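Local coordinates for putative uncharacterized protein Ta1305 (Thermoplasma acidophilum, PDB 4RKS) that phosphorylates (R)-mevalonate with ATP to give mevalonate 3-phosphate, a step of the alternative mevalonate pathway of extreme acidophiles, at residues Phe198-Gln203 with Gln274-Tyr279. Sequence-based numbering, arbitrary orientation.
Sequences FAFDYQ and QKLISY. With SO4 (sulfate ion), chain D.
Leu276 reaches from helix 271-283 toward strand 193-199 and sets one methyl, CD2, against the rings of both Phe198 and Phe200, a helix-on-sheet contact in the C-terminal part of this GHMP kinase. Strand 193-199 runs antiparallel to strands 298-304 and 321-327, and the helix packs on the side where Phe198, Phe200 and Val299 lie; Val299 of strand 298-304 touches both Phe200 and Leu276. The two rings receive the methyl differently. Over a face of Phe198 it makes a CH-pi contact: Leu276 CD2 is 4.0 Å from the ring centroid and 29° off the normal, displaced toward the CB end of the ring, where it lies 3.5 Å from CG of Phe198. On the helix, the leucine's CG stands anti to its backbone N (chi1 174°), and chi2 of 65°, measured to CD1, leaves CD2 anti to CA and extended to the rings. All three residues are buried. The chain continues from Phe200 to Arg204, an ATP-binding residue, and Tyr202 OH is hydrogen-bonded to Asn272 N near the start of the same helix. Gln203 N donates to a sulfate, probably from the crystallisation liquor. Phe200 instead offers its edge, with Leu276 CD2 in the ring plane and 3.8 Å from Phe200 CZ.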
loop_
_atom_site.group_PDB
_atom_site.type_symbol
_atom_site.label_atom_id
_atom_site.label_comp_id
_atom_site.label_asym_id
_atom_site.label_seq_id
_atom_site.Cartn_x
_atom_site.Cartn_y
_atom_site.Cartn_z
ATOM N N PHE A 198 6.706 14.423 0.331
ATOM C CA PHE A 198 7.770 15.066 -0.414
ATOM C C PHE A 198 8.385 14.066 -1.370
ATOM O O PHE A 198 9.079 13.135 -0.943
ATOM C CB PHE A 198 8.827 15.629 0.535
ATOM C CG PHE A 198 8.307 16.723 1.435
ATOM C CD1 PHE A 198 7.657 16.417 2.617
ATOM C CD2 PHE A 198 8.471 18.058 1.092
ATOM C CE1 PHE A 198 7.183 17.417 3.444
ATOM C CE2 PHE A 198 7.992 19.064 1.912
ATOM C CZ PHE A 198 7.352 18.744 3.090
ATOM N N ALA A 199 8.137 14.272 -2.665
ATOM C CA ALA A 199 8.601 13.358 -3.709
ATOM C C ALA A 199 9.923 13.814 -4.346
ATOM O O ALA A 199 9.986 14.879 -4.949
ATOM C CB ALA A 199 7.523 13.211 -4.776
ATOM N N PHE A 200 10.974 13.009 -4.211
ATOM C CA PHE A 200 12.287 13.343 -4.773
ATOM C C PHE A 200 12.517 12.568 -6.076
ATOM O O PHE A 200 11.902 11.530 -6.294
ATOM C CB PHE A 200 13.398 13.040 -3.764
ATOM C CG PHE A 200 13.312 13.847 -2.501
ATOM C CD1 PHE A 200 12.435 13.490 -1.493
ATOM C CD2 PHE A 200 14.123 14.959 -2.316
ATOM C CE1 PHE A 200 12.352 14.232 -0.331
ATOM C CE2 PHE A 200 14.048 15.704 -1.157
ATOM C CZ PHE A 200 13.164 15.339 -0.160
ATOM N N ASP A 201 13.404 13.053 -6.940
ATOM C CA ASP A 201 13.506 12.461 -8.276
ATOM C C ASP A 201 14.545 11.344 -8.419
ATOM O O ASP A 201 14.739 10.829 -9.521
ATOM C CB ASP A 201 13.788 13.552 -9.317
ATOM C CG ASP A 201 15.017 14.383 -8.990
ATOM O OD1 ASP A 201 15.045 15.568 -9.389
ATOM O OD2 ASP A 201 15.953 13.862 -8.344
ATOM N N TYR A 202 15.213 10.978 -7.325
ATOM C CA TYR A 202 16.146 9.849 -7.348
ATOM C C TYR A 202 15.485 8.579 -7.875
ATOM O O TYR A 202 14.349 8.270 -7.509
ATOM C CB TYR A 202 16.705 9.565 -5.957
ATOM C CG TYR A 202 17.405 10.729 -5.308
ATOM C CD1 TYR A 202 18.723 11.042 -5.627
ATOM C CD2 TYR A 202 16.761 11.502 -4.361
ATOM C CE1 TYR A 202 19.371 12.095 -5.022
ATOM C CE2 TYR A 202 17.401 12.562 -3.752
ATOM C CZ TYR A 202 18.704 12.855 -4.087
ATOM O OH TYR A 202 19.336 13.911 -3.469
ATOM N N GLN A 203 16.198 7.847 -8.728
ATOM C CA GLN A 203 15.702 6.571 -9.235
ATOM C C GLN A 203 15.593 5.601 -8.070
ATOM O O GLN A 203 16.513 5.498 -7.259
ATOM C CB GLN A 203 16.621 6.013 -10.325
ATOM N N GLN A 274 17.777 13.032 3.163
ATOM C CA GLN A 274 18.331 13.112 4.507
ATOM C C GLN A 274 18.386 14.570 4.987
ATOM O O GLN A 274 18.192 14.845 6.170
ATOM C CB GLN A 274 19.719 12.460 4.558
ATOM C CG GLN A 274 20.367 12.441 5.949
ATOM C CD GLN A 274 19.415 11.983 7.065
ATOM O OE1 GLN A 274 18.846 10.887 7.009
ATOM N NE2 GLN A 274 19.245 12.827 8.084
ATOM N N LYS A 275 18.632 15.504 4.073
ATOM C CA LYS A 275 18.628 16.921 4.447
ATOM C C LYS A 275 17.241 17.367 4.913
ATOM O O LYS A 275 17.122 18.122 5.882
ATOM C CB LYS A 275 19.096 17.804 3.285
ATOM C CG LYS A 275 20.595 17.759 3.007
ATOM C CD LYS A 275 20.948 18.644 1.811
ATOM C CE LYS A 275 22.428 18.556 1.461
ATOM N NZ LYS A 275 22.713 19.173 0.135
ATOM N N LEU A 276 16.195 16.914 4.222
ATOM C CA LEU A 276 14.831 17.264 4.617
ATOM C C LEU A 276 14.528 16.708 6.006
ATOM O O LEU A 276 13.994 17.408 6.865
ATOM C CB LEU A 276 13.807 16.749 3.608
ATOM C CG LEU A 276 12.327 16.924 4.000
ATOM C CD1 LEU A 276 11.920 18.401 4.089
ATOM C CD2 LEU A 276 11.404 16.180 3.045
ATOM N N ILE A 277 14.882 15.448 6.214
ATOM C CA ILE A 277 14.695 14.783 7.500
ATOM C C ILE A 277 15.370 15.540 8.645
ATOM O O ILE A 277 14.806 15.661 9.734
ATOM C CB ILE A 277 15.232 13.339 7.453
ATOM C CG1 ILE A 277 14.426 12.507 6.451
ATOM C CG2 ILE A 277 15.183 12.701 8.827
ATOM C CD1 ILE A 277 14.822 11.037 6.395
ATOM N N SER A 278 16.570 16.062 8.394
ATOM C CA SER A 278 17.272 16.845 9.406
ATOM C C SER A 278 16.500 18.121 9.762
ATOM O O SER A 278 16.437 18.510 10.927
ATOM C CB SER A 278 18.685 17.204 8.931
ATOM O OG SER A 278 19.446 16.036 8.666
ATOM N N TYR A 279 15.925 18.772 8.760
ATOM C CA TYR A 279 15.119 19.965 9.002
ATOM C C TYR A 279 13.873 19.598 9.806
ATOM O O TYR A 279 13.466 20.347 10.699
ATOM C CB TYR A 279 14.730 20.637 7.684
ATOM C CG TYR A 279 13.672 21.724 7.810
ATOM C CD1 TYR A 279 13.980 22.975 8.349
ATOM C CD2 TYR A 279 12.370 21.506 7.369
ATOM C CE1 TYR A 279 13.007 23.973 8.455
ATOM C CE2 TYR A 279 11.397 22.491 7.468
ATOM C CZ TYR A 279 11.717 23.722 8.011
ATOM O OH TYR A 279 10.740 24.693 8.108
HETATM S S SO4 D . 19.743 8.800 -9.528
HETATM O O1 SO4 D . 20.985 8.984 -8.780
HETATM O O2 SO4 D . 19.016 7.668 -8.969
HETATM O O3 SO4 D . 18.927 10.009 -9.437
HETATM O O4 SO4 D . 20.045 8.529 -10.931
#